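Local coordinates for hypothetical protein (Ruminococcus gnavus, PDB 4QAN), which is of unknown function but adopts a cystatin-like fold, as a divergent member of the NTF2-like superfamily, and can bind magnesium, at residues Ser19-Phe24 with Gln204-Asn209; Ser25-Ala30 with Lys166-His171; Val31-Ser36 with Val200-Leu205; Met45-Cys50 with Ala97-Phe102. All coordinates share one frame; numbering follows the deposited sequence. Where two conformers were deposited one is given.

How the contacts relate
The four contacts cluster on one side of the chain, their centres 11 to 14 Å apart, and lie away from the magnesium site at Ser360. Contacts 2 and 3 use successive turns of helix 27-39, one facing strand 167-172, the other the loop 200-205, which runs on into contact 1. The chain runs straight from Phe24 of contact 1 into contact 2, and Phe24 O lies 2.7 Å from Trp168 N. Contact 4 is the deepest, and polar bridges tie the other three to it: Thr206 O meets Arg48 NH1 at 2.8 Å, Tyr33 OH meets Met45 O at 2.7 Å, and His171 O meets Tyr98 OH at 2.6 Å.

Contact 1 (Ser19-Phe24 with Gln204-Asn209); sequences SEITSF and QLTGAN
The carbonyl oxygen of Ile21 is gripped twice by a single residue, Thr206: OG1 donates a short hydrogen bond of 2.6 Å to Ile21 O, and the CA-H of Thr206 points at the same oxygen, with CA 3.3 Å from it. The hydroxyl comes in from above the carbonyl plane, 35° out of it. Thr206 manages this because OG1 stands anti to its own backbone N (chi1 -160°), which turns CG2 toward the ring of Phe24, whose CZ lies 4.0 Å from Thr206 CB; a threonine thus serves a polar and an apolar neighbour at once. The N-H of the same Ile21 donates to Leu205 O, one residue before Thr206, at 3.0 Å, this time within the carbonyl plane. The two bonds join the loop that leads into helix 27-39 to the long loop that leaves the first cystatin-like sheet. Ile21 points at the other loop, its CD1 lying across the aliphatic part of Gln204, 3.5 Å from CB. Ser19 closes the row with CB 3.1 Å from Thr206 O, an oxygen that accepts a hydrogen bond from Arg48 NH1.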
loop_
_atom_site.group_PDB
_atom_site.type_symbol
_atom_site.label_atom_id
_atom_site.label_comp_id
_atom_site.label_asym_id
_atom_site.label_seq_id
_atom_site.Cartn_x
_atom_site.Cartn_y
_atom_site.Cartn_z
ATOM N N SER A 19 -5.392 19.765 10.991
ATOM C CA SER A 19 -4.656 19.043 12.037
ATOM C C SER A 19 -4.038 19.982 13.085
ATOM O O SER A 19 -3.096 20.713 12.793
ATOM C CB SER A 19 -3.566 18.172 11.414
ATOM O OG SER A 19 -2.766 18.895 10.506
ATOM N N GLU A 20 -4.546 19.931 14.314
ATOM C CA GLU A 20 -4.103 20.837 15.374
ATOM C C GLU A 20 -3.020 20.244 16.292
ATOM O O GLU A 20 -2.614 20.886 17.268
ATOM C CB GLU A 20 -5.308 21.292 16.203
ATOM C CG GLU A 20 -6.550 21.539 15.358
ATOM C CD GLU A 20 -7.498 22.559 15.950
ATOM O OE1 GLU A 20 -7.537 22.720 17.185
ATOM O OE2 GLU A 20 -8.215 23.206 15.160
ATOM N N ILE A 21 -2.562 19.029 15.987
ATOM C CA ILE A 21 -1.467 18.382 16.714
ATOM C C ILE A 21 -0.280 18.289 15.769
ATOM O O ILE A 21 -0.331 17.517 14.825
ATOM C CB ILE A 21 -1.856 16.949 17.175
ATOM C CG1 ILE A 21 -2.747 16.994 18.424
ATOM C CG2 ILE A 21 -0.620 16.107 17.482
ATOM C CD1 ILE A 21 -3.543 15.722 18.657
ATOM N N THR A 22 0.787 19.056 16.018
ATOM C CA THR A 22 1.980 18.981 15.159
ATOM C C THR A 22 2.564 17.573 15.146
ATOM O O THR A 22 2.788 16.990 14.085
ATOM C CB THR A 22 3.124 19.902 15.625
ATOM O OG1 THR A 22 2.626 21.217 15.899
ATOM C CG2 THR A 22 4.220 19.974 14.556
ATOM N N SER A 23 2.814 17.047 16.342
ATOM C CA SER A 23 3.613 15.842 16.518
ATOM C C SER A 23 3.362 15.206 17.878
ATOM O O SER A 23 2.803 15.831 18.770
ATOM C CB SER A 23 5.101 16.195 16.398
ATOM O OG SER A 23 5.458 17.231 17.313
ATOM N N PHE A 24 3.772 13.951 18.018
ATOM C CA PHE A 24 3.782 13.274 19.309
ATOM C C PHE A 24 5.246 13.160 19.713
ATOM O O PHE A 24 6.047 12.503 19.035
ATOM C CB PHE A 24 3.097 11.904 19.227
ATOM C CG PHE A 24 1.755 11.949 18.552
ATOM C CD1 PHE A 24 0.701 12.653 19.124
ATOM C CD2 PHE A 24 1.547 11.315 17.333
ATOM C CE1 PHE A 24 -0.533 12.711 18.493
ATOM C CE2 PHE A 24 0.317 11.372 16.704
ATOM C CZ PHE A 24 -0.721 12.072 17.281
ATOM N N GLN A 204 -7.838 16.054 18.628
ATOM C CA GLN A 204 -7.448 16.813 17.457
ATOM C C GLN A 204 -6.994 15.734 16.483
ATOM O O GLN A 204 -6.903 14.565 16.852
ATOM C CB GLN A 204 -6.268 17.746 17.729
ATOM C CG GLN A 204 -6.186 18.367 19.125
ATOM C CD GLN A 204 -7.225 19.440 19.347
ATOM O OE1 GLN A 204 -8.409 19.234 19.075
ATOM N NE2 GLN A 204 -6.791 20.602 19.852
ATOM N N LEU A 205 -6.695 16.138 15.257
ATOM C CA LEU A 205 -5.967 15.302 14.316
ATOM C C LEU A 205 -4.538 15.811 14.225
ATOM O O LEU A 205 -4.242 16.950 14.586
ATOM C CB LEU A 205 -6.604 15.357 12.927
ATOM C CG LEU A 205 -8.124 15.404 12.879
ATOM C CD1 LEU A 205 -8.576 15.446 11.428
ATOM C CD2 LEU A 205 -8.721 14.219 13.618
ATOM N N THR A 206 -3.653 14.943 13.767
ATOM C CA THR A 206 -2.309 15.315 13.393
ATOM C C THR A 206 -2.265 15.258 11.855
ATOM O O THR A 206 -3.296 15.085 11.205
ATOM C CB THR A 206 -1.268 14.386 14.060
ATOM O OG1 THR A 206 0.020 15.021 14.081
ATOM C CG2 THR A 206 -1.180 13.010 13.323
ATOM N N GLY A 207 -1.086 15.407 11.273
ATOM C CA GLY A 207 -0.989 15.713 9.860
ATOM C C GLY A 207 -1.541 14.663 8.925
ATOM O O GLY A 207 -1.483 13.471 9.216
ATOM N N ALA A 208 -2.067 15.119 7.786
ATOM C CA ALA A 208 -2.565 14.233 6.752
ATOM C C ALA A 208 -1.386 13.508 6.114
ATOM O O ALA A 208 -0.361 14.112 5.856
ATOM C CB ALA A 208 -3.336 15.019 5.707
ATOM N N ASN A 209 -1.541 12.216 5.850
ATOM C CA ASN A 209 -0.435 11.408 5.355
ATOM C C ASN A 209 -0.861 10.267 4.464
ATOM O O ASN A 209 -0.178 9.248 4.407
ATOM C CB ASN A 209 0.310 10.829 6.553
ATOM C CG ASN A 209 -0.577 9.942 7.399
ATOM O OD1 ASN A 209 -1.806 10.024 7.324
ATOM N ND2 ASN A 209 0.037 9.077 8.190
#

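Contact 2 (Ser25-Ala30 with Lys166-His171)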
loop_
_atom_site.group_PDB
_atom_site.type_symbol
_atom_site.label_atom_id
_atom_site.label_comp_id
_atom_site.label_asym_id
_atom_site.label_seq_id
_atom_site.Cartn_x
_atom_site.Cartn_y
_atom_site.Cartn_z
ATOM N N SER A 25 5.590 13.855 20.789
ATOM C CA SER A 25 6.955 13.918 21.283
ATOM C C SER A 25 7.245 12.745 22.211
ATOM O O SER A 25 8.407 12.435 22.482
ATOM C CB SER A 25 7.181 15.248 22.023
ATOM O OG SER A 25 6.030 15.630 22.761
ATOM N N GLU A 26 6.186 12.113 22.712
ATOM C CA GLU A 26 6.303 10.954 23.587
ATOM C C GLU A 26 5.520 9.829 22.954
ATOM O O GLU A 26 4.447 10.065 22.394
ATOM C CB GLU A 26 5.725 11.261 24.969
ATOM C CG GLU A 26 6.287 10.387 26.078
ATOM C CD GLU A 26 7.697 10.788 26.485
ATOM O OE1 GLU A 26 8.258 11.732 25.884
ATOM O OE2 GLU A 26 8.250 10.163 27.417
ATOM N N GLU A 27 6.040 8.606 23.047
ATOM C CA GLU A 27 5.357 7.453 22.452
ATOM C C GLU A 27 3.973 7.200 23.090
ATOM O O GLU A 27 3.070 6.692 22.428
ATOM C CB GLU A 27 6.240 6.184 22.467
ATOM C CG GLU A 27 6.486 5.527 23.822
ATOM C CD GLU A 27 7.923 5.653 24.303
ATOM O OE1 GLU A 27 8.411 6.797 24.447
ATOM O OE2 GLU A 27 8.556 4.602 24.555
ATOM N N GLU A 28 3.792 7.578 24.353
ATOM C CA GLU A 28 2.503 7.366 25.020
ATOM C C GLU A 28 1.381 8.141 24.315
ATOM O O GLU A 28 0.294 7.603 24.096
ATOM C CB GLU A 28 2.570 7.739 26.514
ATOM C CG GLU A 28 1.428 7.139 27.324
ATOM C CD GLU A 28 1.556 7.378 28.818
ATOM O OE1 GLU A 28 1.476 8.549 29.250
ATOM O OE2 GLU A 28 1.721 6.390 29.568
ATOM N N GLU A 29 1.663 9.390 23.947
ATOM C CA GLU A 29 0.689 10.250 23.268
ATOM C C GLU A 29 0.237 9.603 21.980
ATOM O O GLU A 29 -0.955 9.512 21.715
ATOM C CB GLU A 29 1.297 11.606 22.914
ATOM C CG GLU A 29 1.789 12.435 24.087
ATOM C CD GLU A 29 2.628 13.615 23.619
ATOM O OE1 GLU A 29 2.713 13.823 22.380
ATOM O OE2 GLU A 29 3.199 14.329 24.479
ATOM N N ALA A 30 1.210 9.165 21.186
ATOM C CA ALA A 30 0.948 8.477 19.920
ATOM C C ALA A 30 0.059 7.238 20.108
ATOM O O ALA A 30 -0.832 6.973 19.299
ATOM C CB ALA A 30 2.263 8.088 19.264
ATOM N N LYS A 166 12.736 12.707 16.232
ATOM C CA LYS A 166 12.184 13.133 17.521
ATOM C C LYS A 166 10.651 13.166 17.550
ATOM O O LYS A 166 10.066 13.767 18.442
ATOM C CB LYS A 166 12.765 14.497 17.933
ATOM C CG LYS A 166 14.195 14.748 17.450
ATOM C CD LYS A 166 14.944 15.757 18.305
ATOM C CE LYS A 166 15.944 15.057 19.213
ATOM N NZ LYS A 166 16.657 16.017 20.097
ATOM N N ASN A 167 10.002 12.512 16.584
ATOM C CA ASN A 167 8.535 12.479 16.520
ATOM C C ASN A 167 8.031 11.056 16.434
ATOM O O ASN A 167 8.484 10.293 15.584
ATOM C CB ASN A 167 8.038 13.230 15.294
ATOM C CG ASN A 167 8.310 14.711 15.371
ATOM O OD1 ASN A 167 8.328 15.304 16.453
ATOM N ND2 ASN A 167 8.518 15.325 14.215
ATOM N N TRP A 168 7.077 10.709 17.290
ATOM C CA TRP A 168 6.585 9.334 17.365
ATOM C C TRP A 168 5.379 9.073 16.473
ATOM O O TRP A 168 4.547 9.950 16.247
ATOM C CB TRP A 168 6.236 8.972 18.804
ATOM C CG TRP A 168 7.449 8.866 19.668
ATOM C CD1 TRP A 168 8.045 9.861 20.386
ATOM C CD2 TRP A 168 8.225 7.688 19.890
ATOM N NE1 TRP A 168 9.142 9.374 21.048
ATOM C CE2 TRP A 168 9.276 8.040 20.758
ATOM C CE3 TRP A 168 8.124 6.361 19.443
ATOM C CZ2 TRP A 168 10.221 7.119 21.192
ATOM C CZ3 TRP A 168 9.064 5.448 19.874
ATOM C CH2 TRP A 168 10.102 5.832 20.740
ATOM N N LYS A 169 5.314 7.849 15.956
ATOM C CA LYS A 169 4.119 7.345 15.311
ATOM C C LYS A 169 3.991 5.845 15.530
ATOM O O LYS A 169 4.942 5.173 15.921
ATOM C CB LYS A 169 4.128 7.685 13.818
ATOM C CG LYS A 169 3.842 9.156 13.539
ATOM C CD LYS A 169 3.109 9.339 12.233
ATOM C CE LYS A 169 2.892 10.805 11.933
ATOM N NZ LYS A 169 2.475 10.947 10.517
ATOM N N ILE A 170 2.797 5.322 15.297
ATOM C CA ILE A 170 2.583 3.892 15.410
ATOM C C ILE A 170 3.001 3.225 14.111
ATOM O O ILE A 170 2.429 3.516 13.077
ATOM C CB ILE A 170 1.106 3.565 15.653
ATOM C CG1 ILE A 170 0.619 4.231 16.943
ATOM C CG2 ILE A 170 0.894 2.055 15.679
ATOM C CD1 ILE A 170 1.473 3.957 18.160
ATOM N N HIS A 171 3.998 2.343 14.173
ATOM C CA HIS A 171 4.388 1.531 13.016
ATOM C C HIS A 171 3.430 0.369 12.807
ATOM O O HIS A 171 3.158 -0.032 11.663
ATOM C CB HIS A 171 5.798 0.961 13.186
ATOM C CG HIS A 171 6.188 0.027 12.089
ATOM N ND1 HIS A 171 6.365 0.449 10.789
ATOM C CD2 HIS A 171 6.377 -1.311 12.080
ATOM C CE1 HIS A 171 6.671 -0.584 10.029
ATOM N NE2 HIS A 171 6.685 -1.666 10.788
#
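Ser25 and Glu26 lead into helix 27-39, the helix that packs on the curved antiparallel sheet of a cystatin-like fold; here its first turn meets strand 167-172. Just before Ser25, the backbone of Phe24 bonds to that of Trp168, so the chain enters the helix already tied to the strand. Ser25 N donates to Glu29 OE1 one turn on, while Ser25 O sits at the edge of the Trp168 indole, near its plane and 3.3 Å from CD1. Glu26 holds the N-cap position, and its O accepts a weak hydrogen bond from Glu29 N at 3.3 Å. Glu27 then covers the indole. Its backbone N lies over one face, and its CB makes a CH-pi contact 3.7 Å from the centroid of the six-membered ring, 18° off the normal. With CG in the crowded position between N and the carbonyl carbon (chi1 71°) and a bend at chi2, the chain runs alongside the ring, its carboxylate stacked at 22° to the indole plane, OE1 3.7 Å from CZ2. A glutamate suits this spot because its CB and the flat carboxylate cover the ring while OE2 bonds to Ser142 OG; nearby Glu122 could raise its pKa. Ala30, buried and pointing at the strand, is small enough to let the helix come near, with CB 4.1 Å from Trp168 CB. Beyond it the tip of Ile170 bends inward, bringing CD1 to 4.3 Å from Ala30 CB and CG1 to 3.9 Å from Ala30 O.

Contact 3 (Val31-Ser36 with Val200-Leu205)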
loop_
_atom_site.group_PDB
_atom_site.type_symbol
_atom_site.label_atom_id
_atom_site.label_comp_id
_atom_site.label_asym_id
_atom_site.label_seq_id
_atom_site.Cartn_x
_atom_site.Cartn_y
_atom_site.Cartn_z
ATOM N N VAL A 31 0.295 6.497 21.189
ATOM C CA VAL A 31 -0.496 5.309 21.501
ATOM C C VAL A 31 -1.936 5.692 21.819
ATOM O O VAL A 31 -2.873 5.066 21.309
ATOM C CB VAL A 31 0.091 4.536 22.695
ATOM C CG1 VAL A 31 -0.861 3.432 23.158
ATOM C CG2 VAL A 31 1.451 3.960 22.336
ATOM N N LEU A 32 -2.100 6.712 22.662
ATOM C CA LEU A 32 -3.420 7.167 23.077
ATOM C C LEU A 32 -4.190 7.732 21.898
ATOM O O LEU A 32 -5.352 7.380 21.689
ATOM C CB LEU A 32 -3.315 8.226 24.179
ATOM C CG LEU A 32 -2.833 7.741 25.548
ATOM C CD1 LEU A 32 -2.659 8.913 26.511
ATOM C CD2 LEU A 32 -3.798 6.708 26.118
ATOM N N TYR A 33 -3.538 8.606 21.132
ATOM C CA TYR A 33 -4.110 9.143 19.904
ATOM C C TYR A 33 -4.699 7.997 19.100
ATOM O O TYR A 33 -5.836 8.075 18.642
ATOM C CB TYR A 33 -3.034 9.879 19.091
ATOM C CG TYR A 33 -3.494 10.382 17.727
ATOM C CD1 TYR A 33 -3.284 9.632 16.573
ATOM C CD2 TYR A 33 -4.136 11.618 17.589
ATOM C CE1 TYR A 33 -3.698 10.102 15.333
ATOM C CE2 TYR A 33 -4.558 12.084 16.342
ATOM C CZ TYR A 33 -4.338 11.325 15.221
ATOM O OH TYR A 33 -4.769 11.791 13.987
HETATM N N MSE A 34 -3.940 6.920 18.952
HETATM C CA MSE A 34 -4.415 5.780 18.162
HETATM C C MSE A 34 -5.560 5.111 18.870
HETATM O O MSE A 34 -6.525 4.703 18.233
HETATM C CB MSE A 34 -3.261 4.832 17.869
HETATM C CG MSE A 34 -3.642 3.658 16.982
HETATM SE SE MSE A 34 -4.162 4.300 15.206
HETATM C CE MSE A 34 -2.411 4.910 14.555
ATOM N N LEU A 35 -5.474 4.997 20.188
ATOM C CA LEU A 35 -6.555 4.400 20.963
ATOM C C LEU A 35 -7.853 5.209 20.860
ATOM O O LEU A 35 -8.938 4.640 20.699
ATOM C CB LEU A 35 -6.139 4.250 22.419
ATOM C CG LEU A 35 -5.053 3.206 22.674
ATOM C CD1 LEU A 35 -4.513 3.355 24.087
ATOM C CD2 LEU A 35 -5.586 1.802 22.458
ATOM N N SER A 36 -7.743 6.532 20.957
ATOM C CA SER A 36 -8.894 7.416 20.737
ATOM C C SER A 36 -9.522 7.218 19.355
ATOM O O SER A 36 -10.744 7.132 19.222
ATOM C CB SER A 36 -8.483 8.875 20.862
ATOM O OG SER A 36 -9.544 9.695 20.427
ATOM N N VAL A 200 -5.496 10.709 28.961
ATOM C CA VAL A 200 -6.222 11.687 28.148
ATOM C C VAL A 200 -6.273 11.224 26.696
ATOM O O VAL A 200 -5.274 11.293 25.980
ATOM C CB VAL A 200 -5.557 13.082 28.230
ATOM C CG1 VAL A 200 -6.086 14.024 27.149
ATOM C CG2 VAL A 200 -5.757 13.676 29.625
ATOM N N LEU A 201 -7.444 10.752 26.275
ATOM C CA LEU A 201 -7.692 10.396 24.878
ATOM C C LEU A 201 -7.947 11.667 24.059
ATOM O O LEU A 201 -9.008 12.271 24.189
ATOM C CB LEU A 201 -8.912 9.484 24.784
ATOM C CG LEU A 201 -8.734 8.065 25.322
ATOM C CD1 LEU A 201 -10.092 7.419 25.549
ATOM C CD2 LEU A 201 -7.894 7.224 24.369
ATOM N N PRO A 202 -6.992 12.070 23.197
ATOM C CA PRO A 202 -7.187 13.334 22.488
ATOM C C PRO A 202 -8.283 13.281 21.426
ATOM O O PRO A 202 -8.767 12.197 21.060
ATOM C CB PRO A 202 -5.836 13.554 21.796
ATOM C CG PRO A 202 -5.324 12.180 21.539
ATOM C CD PRO A 202 -5.836 11.317 22.667
ATOM N N ASN A 203 -8.677 14.460 20.951
ATOM C CA ASN A 203 -9.378 14.564 19.676
ATOM C C ASN A 203 -9.108 15.871 18.964
ATOM O O ASN A 203 -9.999 16.692 18.764
ATOM C CB ASN A 203 -10.869 14.312 19.819
ATOM C CG ASN A 203 -11.470 15.041 20.980
ATOM O OD1 ASN A 203 -10.927 16.036 21.460
ATOM N ND2 ASN A 203 -12.594 14.539 21.455
ATOM N N GLN A 204 -7.838 16.054 18.628
ATOM C CA GLN A 204 -7.448 16.813 17.457
ATOM C C GLN A 204 -6.994 15.734 16.483
ATOM O O GLN A 204 -6.903 14.565 16.852
ATOM C CB GLN A 204 -6.268 17.746 17.729
ATOM C CG GLN A 204 -6.186 18.367 19.125
ATOM C CD GLN A 204 -7.225 19.440 19.347
ATOM O OE1 GLN A 204 -8.409 19.234 19.075
ATOM N NE2 GLN A 204 -6.791 20.602 19.852
ATOM N N LEU A 205 -6.695 16.138 15.257
ATOM C CA LEU A 205 -5.967 15.302 14.316
ATOM C C LEU A 205 -4.538 15.811 14.225
ATOM O O LEU A 205 -4.242 16.950 14.586
ATOM C CB LEU A 205 -6.604 15.357 12.927
ATOM C CG LEU A 205 -8.124 15.404 12.879
ATOM C CD1 LEU A 205 -8.576 15.446 11.428
ATOM C CD2 LEU A 205 -8.721 14.219 13.618
#
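Leu201 and Pro202 press their carbons onto one side of helix 27-39 and form the apolar centre. Leu201 reaches inward with CG anti to its carbonyl carbon (chi1 -71°), so that CD2 comes to 3.5 Å from Ser36 N and 3.7 Å from Leu32 O. Those two atoms are themselves joined by a helical hydrogen bond, which the methyl therefore overlies; the same CD2 touches Leu35 CB. Next to it the proline ring rests on the backbone at Tyr33, with Pro202 CG 3.7 Å from Tyr33 CA. Toward the start of the helix, Leu32 extends CD1 to 3.6 Å from Val200 O, while its neighbours on strand 116-122 place it between sheet and loop. In this way the segment 200-205 lies along the flank of the helix, beside the one that Val31 and Leu35 turn to the cystatin-like sheet, with Leu32 serving both. Tyr33 has CG anti to the backbone N (chi1 175°), which carries its ring alongside the loop, edge on: CE2 is 3.5 Å from Gln204 O, OH 3.7 Å from Leu205 CA. The hydroxyl has its main partner elsewhere, Met45 O on helix 43-48. At the polar edge Ser36 OG, anti to its own N, donates to Pro202 O at 2.7 Å, nearly along the C=O axis (173°). Lys40 NZ bonds to both oxygens. Since proline has no N-H of its own to satisfy, its ring can lie on the helix as pure hydrocarbon, while two donors look after its carbonyl and probably polarise it.

Contact 4 (Met45-Cys50 with Ala97-Phe102)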
loop_
_atom_site.group_PDB
_atom_site.type_symbol
_atom_site.label_atom_id
_atom_site.label_comp_id
_atom_site.label_asym_id
_atom_site.label_seq_id
_atom_site.Cartn_x
_atom_site.Cartn_y
_atom_site.Cartn_z
HETATM N N MSE A 45 -8.567 9.848 11.339
HETATM C CA MSE A 45 -7.746 10.136 12.511
HETATM C C MSE A 45 -6.666 9.095 12.708
HETATM O O MSE A 45 -5.499 9.444 12.893
HETATM C CB MSE A 45 -8.667 10.262 13.728
HETATM C CG MSE A 45 -7.916 10.756 14.943
HETATM SE SE MSE A 45 -9.111 10.687 16.500
HETATM C CE MSE A 45 -7.722 11.161 17.812
ATOM N N ALA A 46 -7.052 7.823 12.639
ATOM C CA ALA A 46 -6.151 6.676 12.825
ATOM C C ALA A 46 -4.982 6.674 11.857
ATOM O O ALA A 46 -3.841 6.491 12.270
ATOM C CB ALA A 46 -6.922 5.360 12.675
ATOM N N LEU A 47 -5.280 6.851 10.571
ATOM C CA LEU A 47 -4.257 6.882 9.531
ATOM C C LEU A 47 -3.154 7.899 9.795
ATOM O O LEU A 47 -1.974 7.604 9.619
ATOM C CB LEU A 47 -4.894 7.166 8.172
ATOM C CG LEU A 47 -5.649 5.949 7.604
ATOM C CD1 LEU A 47 -6.420 6.314 6.352
ATOM C CD2 LEU A 47 -4.686 4.819 7.320
ATOM N N ARG A 48 -3.555 9.091 10.216
ATOM C CA ARG A 48 -2.619 10.172 10.497
ATOM C C ARG A 48 -1.630 9.832 11.621
ATOM O O ARG A 48 -0.526 10.384 11.663
ATOM C CB ARG A 48 -3.397 11.439 10.849
ATOM C CG ARG A 48 -4.256 11.945 9.695
ATOM C CD ARG A 48 -5.486 12.683 10.195
ATOM N NE ARG A 48 -6.247 13.283 9.094
ATOM C CZ ARG A 48 -6.165 14.555 8.704
ATOM N NH1 ARG A 48 -5.342 15.418 9.300
ATOM N NH2 ARG A 48 -6.925 14.968 7.700
ATOM N N GLY A 49 -2.029 8.929 12.519
ATOM C CA GLY A 49 -1.170 8.462 13.591
ATOM C C GLY A 49 -0.226 7.331 13.241
ATOM O O GLY A 49 0.598 6.940 14.073
ATOM N N CYS A 50 -0.364 6.779 12.033
ATOM C CA CYS A 50 0.510 5.719 11.552
ATOM C C CYS A 50 1.736 6.294 10.853
ATOM O O CYS A 50 1.701 7.406 10.338
ATOM C CB CYS A 50 -0.251 4.804 10.578
ATOM S SG CYS A 50 -1.749 4.035 11.260
ATOM N N ALA A 97 -2.790 -1.699 4.343
ATOM C CA ALA A 97 -2.375 -2.583 5.429
ATOM C C ALA A 97 -2.814 -2.013 6.771
ATOM O O ALA A 97 -3.310 -2.761 7.610
ATOM C CB ALA A 97 -0.866 -2.819 5.406
ATOM N N TYR A 98 -2.674 -0.696 6.950
ATOM C CA TYR A 98 -3.136 -0.035 8.182
ATOM C C TYR A 98 -4.668 -0.061 8.368
ATOM O O TYR A 98 -5.155 -0.222 9.485
ATOM C CB TYR A 98 -2.627 1.406 8.272
ATOM C CG TYR A 98 -1.178 1.519 8.694
ATOM C CD1 TYR A 98 -0.751 0.992 9.896
ATOM C CD2 TYR A 98 -0.237 2.157 7.887
ATOM C CE1 TYR A 98 0.566 1.090 10.296
ATOM C CE2 TYR A 98 1.094 2.267 8.276
ATOM C CZ TYR A 98 1.494 1.724 9.485
ATOM O OH TYR A 98 2.809 1.810 9.901
ATOM N N ILE A 99 -5.412 0.080 7.273
ATOM C CA ILE A 99 -6.862 -0.005 7.326
ATOM C C ILE A 99 -7.257 -1.379 7.841
ATOM O O ILE A 99 -8.140 -1.502 8.673
ATOM C CB ILE A 99 -7.525 0.301 5.958
ATOM C CG1 ILE A 99 -7.336 1.791 5.628
ATOM C CG2 ILE A 99 -9.018 -0.009 6.000
ATOM C CD1 ILE A 99 -7.601 2.196 4.191
ATOM N N GLU A 100 -6.576 -2.406 7.359
ATOM C CA GLU A 100 -6.878 -3.760 7.770
ATOM C C GLU A 100 -6.532 -4.050 9.213
ATOM O O GLU A 100 -7.268 -4.764 9.879
ATOM C CB GLU A 100 -6.214 -4.743 6.842
ATOM C CG GLU A 100 -6.932 -4.741 5.525
ATOM C CD GLU A 100 -6.170 -5.437 4.456
ATOM O OE1 GLU A 100 -4.946 -5.600 4.630
ATOM O OE2 GLU A 100 -6.809 -5.805 3.444
ATOM N N GLN A 101 -5.444 -3.474 9.716
ATOM C CA GLN A 101 -5.166 -3.550 11.142
ATOM C C GLN A 101 -6.302 -2.889 11.907
ATOM O O GLN A 101 -6.837 -3.473 12.842
ATOM C CB GLN A 101 -3.850 -2.878 11.499
ATOM C CG GLN A 101 -2.645 -3.582 10.916
ATOM C CD GLN A 101 -1.391 -3.373 11.724
ATOM O OE1 GLN A 101 -1.170 -2.303 12.292
ATOM N NE2 GLN A 101 -0.557 -4.409 11.789
ATOM N N PHE A 102 -6.673 -1.679 11.488
ATOM C CA PHE A 102 -7.732 -0.938 12.144
ATOM C C PHE A 102 -9.025 -1.760 12.163
ATOM O O PHE A 102 -9.638 -1.929 13.206
ATOM C CB PHE A 102 -7.945 0.390 11.431
ATOM C CG PHE A 102 -8.971 1.268 12.078
ATOM C CD1 PHE A 102 -8.626 2.087 13.139
ATOM C CD2 PHE A 102 -10.283 1.287 11.610
ATOM C CE1 PHE A 102 -9.571 2.907 13.723
ATOM C CE2 PHE A 102 -11.232 2.102 12.189
ATOM C CZ PHE A 102 -10.874 2.917 13.244
#
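Residues 97-102 are regular helix, part of helix 87-108, whereas 45-50 run out of the end of helix 43-48: Cys50 N still donates to Leu47 O, but the Cys50 backbone is extended, with psi 157°. The two backbones stay apart, the nearest CA atoms being those of Leu47 and Tyr98 at 7.1 Å, and side chains alone fill the gap. Its heart is a Cys sulfur-aromatic contact. Cys50 CB stands above the centre of the Tyr98 ring, 3.5 Å from the centroid and just 5° off the normal, and SG, anti to its carbonyl carbon, lies over the same face, 3.5 Å from Tyr98 CD1. A small, polarisable thiol suits this place, for CB can approach the ring squarely and the sulfur still fits over it. Leu47 crosses Tyr98 obliquely, its tip bent toward the other helix, so that CD2 lies 4.1 Å from Tyr98 CB and 4.4 Å from Ile99 CG1. At the other end Ala46 points its methyl at the Phe102 ring, CB to CD1 3.7 Å; the short side chain matches the ring, which in the conformer given is carried across on CG anti to its backbone N (chi1 -177°). All six touching residues are buried. Around them, helix 27-39 supplies Met34 beside Cys50 and Leu38 beside Phe102, helix 254-275, from the later half of the chain, receives Ile99, and strand 167-172 meets both sides, through Gly49 bonded to Ile170 and Tyr98 OH bonded to His171 O.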